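Local coordinates for histidinol dehydrogenase (PDB 6AN0) that catalyses the NAD-dependent oxidation of L-histidinol, probably through L-histidinaldehyde to L-histidine, closing the histidine biosynthesis pathway, at the interface of chains A and B. Sequence-based numbering; all coordinates share one arbitrary frame. Chains: chain A/B, Histidinol dehydrogenase.

Contact 1: the interface of chains A and B. Residues chain A 254-255, 258, 357; chain B 429-430, 433.
A:Phe255 meets B:Val429, B:Arg430 and B:Ser433 where helix 253-264 of one subunit packs on the C-terminal helix 421-435 of the other, in what is probably the two-fold homodimer of the histidinol dehydrogenase family. The tight part lies around the phenyl ring. With CG beside the backbone N and anti to the carbonyl carbon (chi1 -65°), the ring of A:Phe255 points at the partner helix and takes B:Arg430 CG over one face, 3.9 Å from the ring centroid. That methylene sits nearer the rim than the middle, and a second phenyl ring, A:Phe357, touches it from another direction, CD1 to B:Arg430 CG being 3.5 Å. The arginine chain bends at chi2 (98°), which turns it back along A:Phe255 toward the helix. Its guanidinium is tilted by 24° from the phenyl plane and has A:Phe255 CB over its centre; the group is stacked on carbon here, and A:Glu254 makes no salt bridge with it in this patch. B:Ser433 comes to the ring edge, in plane, with its CB 3.8 Å from A:Phe255 CZ. B:Val429 packs at the CD1/CE1 side of the ring: its CG2 branch lies 3.7 Å from A:Phe255 CD1, and its backbone O is 3.5 Å from A:Phe255 CE1, while A:Ala258 lies only peripherally beyond.

The looser side is at A:Glu254. Its extended chain sets the carboxylate across the CG1 methyl of B:Val429, A:Glu254 CD to B:Val429 CG1 measuring 3.9 Å, a contact of polar group with methyl. No direct hydrogen bond or salt bridge joins the chains in this patch. Instead, a water bridges the gap, 2.8 Å from the carboxylate oxygen A:Glu254 OE1 and 2.7 Å from the backbone oxygen B:Val429 O.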
# COMPACT_ATOMS: atom_id res chain seq x y z
N GLU A 254 -28.76 15.11 20.74
CA GLU A 254 -27.67 15.58 21.58
C GLU A 254 -26.38 14.83 21.28
O GLU A 254 -25.30 15.43 21.23
CB GLU A 254 -28.01 15.45 23.07
CG GLU A 254 -26.92 16.06 23.96
CD GLU A 254 -27.12 15.79 25.43
OE1 GLU A 254 -27.59 14.68 25.79
OE2 GLU A 254 -26.81 16.68 26.24
N PHE A 255 -26.48 13.51 21.09
CA PHE A 255 -25.29 12.71 20.77
C PHE A 255 -24.73 13.08 19.41
O PHE A 255 -23.52 13.24 19.24
CB PHE A 255 -25.62 11.21 20.79
CG PHE A 255 -26.01 10.64 22.13
CD1 PHE A 255 -26.14 11.44 23.26
CD2 PHE A 255 -26.26 9.27 22.24
CE1 PHE A 255 -26.51 10.89 24.46
CE2 PHE A 255 -26.63 8.72 23.45
CZ PHE A 255 -26.77 9.52 24.56
N ALA A 258 -22.89 16.38 19.41
CA ALA A 258 -21.60 16.24 20.07
C ALA A 258 -20.58 15.54 19.17
O ALA A 258 -19.40 15.91 19.15
CB ALA A 258 -21.76 15.50 21.40
N PHE A 357 -24.28 4.51 20.94
CA PHE A 357 -23.25 4.59 21.96
C PHE A 357 -21.85 4.41 21.41
O PHE A 357 -20.88 4.38 22.18
CB PHE A 357 -23.58 3.60 23.09
CG PHE A 357 -24.85 3.96 23.80
CD1 PHE A 357 -24.86 4.97 24.75
CD2 PHE A 357 -26.05 3.36 23.45
CE1 PHE A 357 -26.04 5.34 25.39
CE2 PHE A 357 -27.23 3.73 24.08
CZ PHE A 357 -27.22 4.72 25.04
N VAL B 429 -21.87 13.09 27.29
CA VAL B 429 -23.32 13.09 27.10
C VAL B 429 -23.90 11.67 27.13
O VAL B 429 -25.02 11.46 27.60
CB VAL B 429 -23.71 13.83 25.81
CG1 VAL B 429 -23.32 15.29 25.91
CG2 VAL B 429 -23.09 13.17 24.57
N ARG B 430 -23.15 10.68 26.66
CA ARG B 430 -23.62 9.30 26.77
C ARG B 430 -23.66 8.85 28.23
O ARG B 430 -24.66 8.27 28.69
CB ARG B 430 -22.74 8.35 25.96
CG ARG B 430 -23.21 8.09 24.53
CD ARG B 430 -22.47 8.97 23.55
NE ARG B 430 -22.70 8.62 22.14
CZ ARG B 430 -22.31 9.39 21.13
NH1 ARG B 430 -21.67 10.53 21.39
NH2 ARG B 430 -22.54 9.04 19.87
N SER B 433 -26.49 10.38 30.16
CA SER B 433 -27.77 9.85 29.72
C SER B 433 -28.10 8.53 30.41
O SER B 433 -29.25 8.31 30.83
CB SER B 433 -27.75 9.67 28.20
OG SER B 433 -28.96 9.13 27.72
O HOH W 1 -26.95 13.21 28.14

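Contact 2: the interface of chains A and B. Residues chain A 86, 89-90, 93, 141, 365; chain B 410, 413-414, 417.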
# COMPACT_ATOMS: atom_id res chain seq x y z
N LEU A 86 -3.95 9.69 34.17
CA LEU A 86 -3.67 9.62 32.74
C LEU A 86 -2.91 8.34 32.40
O LEU A 86 -3.19 7.69 31.39
CB LEU A 86 -2.89 10.86 32.29
CG LEU A 86 -2.58 10.93 30.79
CD1 LEU A 86 -3.85 10.76 29.97
CD2 LEU A 86 -1.88 12.23 30.44
N ALA A 89 -5.33 5.59 32.06
CA ALA A 89 -6.11 5.69 30.83
C ALA A 89 -5.29 5.27 29.61
O ALA A 89 -5.79 4.58 28.72
CB ALA A 89 -6.63 7.12 30.65
N ILE A 90 -4.02 5.70 29.55
CA ILE A 90 -3.18 5.34 28.41
C ILE A 90 -2.95 3.83 28.38
O ILE A 90 -2.94 3.22 27.30
CB ILE A 90 -1.86 6.13 28.46
CG1 ILE A 90 -2.15 7.62 28.23
CG2 ILE A 90 -0.88 5.60 27.40
CD1 ILE A 90 -0.92 8.52 28.30
N ALA A 93 -6.06 2.18 27.00
CA ALA A 93 -6.10 2.31 25.54
C ALA A 93 -5.09 1.38 24.88
O ALA A 93 -5.41 0.70 23.90
CB ALA A 93 -5.83 3.77 25.15
N PHE A 141 -0.64 12.46 21.62
CA PHE A 141 0.10 11.26 21.99
C PHE A 141 -0.66 9.98 21.66
O PHE A 141 -0.06 8.90 21.64
CB PHE A 141 0.42 11.29 23.49
CG PHE A 141 -0.81 11.38 24.36
CD1 PHE A 141 -1.48 10.23 24.75
CD2 PHE A 141 -1.30 12.61 24.76
CE1 PHE A 141 -2.62 10.32 25.51
CE2 PHE A 141 -2.43 12.70 25.53
CZ PHE A 141 -3.09 11.55 25.91
N TYR A 365 -9.43 7.08 20.58
CA TYR A 365 -8.60 6.90 21.76
C TYR A 365 -8.45 5.45 22.21
O TYR A 365 -7.33 5.02 22.48
CB TYR A 365 -9.15 7.73 22.94
CG TYR A 365 -8.90 9.20 22.79
CD1 TYR A 365 -7.63 9.73 22.95
CD2 TYR A 365 -9.95 10.07 22.51
CE1 TYR A 365 -7.40 11.09 22.82
CE2 TYR A 365 -9.73 11.43 22.38
CZ TYR A 365 -8.46 11.93 22.53
OH TYR A 365 -8.24 13.28 22.39
N GLY B 410 -11.84 6.76 30.88
CA GLY B 410 -10.48 6.83 30.36
C GLY B 410 -10.35 7.73 29.14
O GLY B 410 -9.40 8.51 29.04
N LYS B 413 -10.29 11.36 30.13
CA LYS B 413 -9.00 11.84 30.65
C LYS B 413 -8.00 12.07 29.52
O LYS B 413 -7.22 13.03 29.56
CB LYS B 413 -8.44 10.84 31.67
N MET B 414 -7.99 11.20 28.51
CA MET B 414 -7.06 11.39 27.41
C MET B 414 -7.45 12.59 26.55
O MET B 414 -6.59 13.36 26.11
CB MET B 414 -6.97 10.12 26.56
CG MET B 414 -6.08 9.05 27.21
SD MET B 414 -6.13 7.49 26.34
CE MET B 414 -7.83 7.01 26.53
N ALA B 417 -6.26 15.65 28.30
CA ALA B 417 -4.82 15.84 28.13
C ALA B 417 -4.46 16.34 26.74
O ALA B 417 -3.48 17.08 26.58
CB ALA B 417 -4.08 14.53 28.43
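Helix 401-417 of chain B packs against helix 84-102 of chain A, and B:Met414 is the knob of this helix-to-helix contact, packing among A:Leu86, A:Ala89, A:Ala93, A:Phe141 and A:Tyr365. It loses 81 Å² of surface to the partner, the largest share of any residue in the patch. Successive atoms of its chain meet different walls. B:Met414 CB lies 3.7 Å from A:Tyr365 CD1, the two side chains running past each other in opposite directions. From there CG, placed beside the backbone N and anti to the carbonyl carbon (chi1 -79°), faces helix 84-102 and comes 3.9 Å from A:Leu86 CD1. The thioether then bends at chi3 (-63°), which keeps both the sulfur and the terminal methyl near A:Ala89 and A:Ala93: B:Met414 SD is 3.9 Å from A:Ala93 CB. The methyl also reaches the tyrosine, B:Met414 CE being 3.9 Å from A:Tyr365 CB.

The helices probably approach closely here because A:Ala89 and B:Gly410 are small: A:Ala89 CB rests against the backbone of B:Gly410, 3.5 Å from its carbonyl oxygen O. At the other end of the patch B:Ala417 CB is shared between the CD2 branch of A:Leu86, at 3.8 Å, and the rim of A:Phe141, whose CE2 is 3.8 Å away. The side chains of A:Phe141 and B:Met414 cross at about a right angle. The contacts are mainly between carbon and sulfur atoms, with no direct polar bond crossing the patch; here the chains meet by van der Waals packing.

In the fold, the patch draws on separate pieces of chain A: helix 84-102, the loop residue A:Phe141 just ahead of helix 142-154, and A:Tyr365, which closes helix 360-365 directly after the zinc ligand A:Asp364. The patch centre lies about 16 Å from A:His331 of the predicted active site.

The centres of the C-alpha atoms of contact 1 and contact 2 lie about 19 Å apart. They share no residue, but chain B supplies consecutive helices, 421-435 to contact 1 and 401-417 to contact 2, so one C-terminal arm is held at two points on chain A. Between the two patches in sequence fall B:Glu418 and B:His423, predicted substrate and zinc residues, and both patches lie similarly far from the predicted active site of chain A. The pair of contacts probably helps position these residues at the partner's active site, as in this family; the two-fold symmetry repeats the arrangement with chains exchanged.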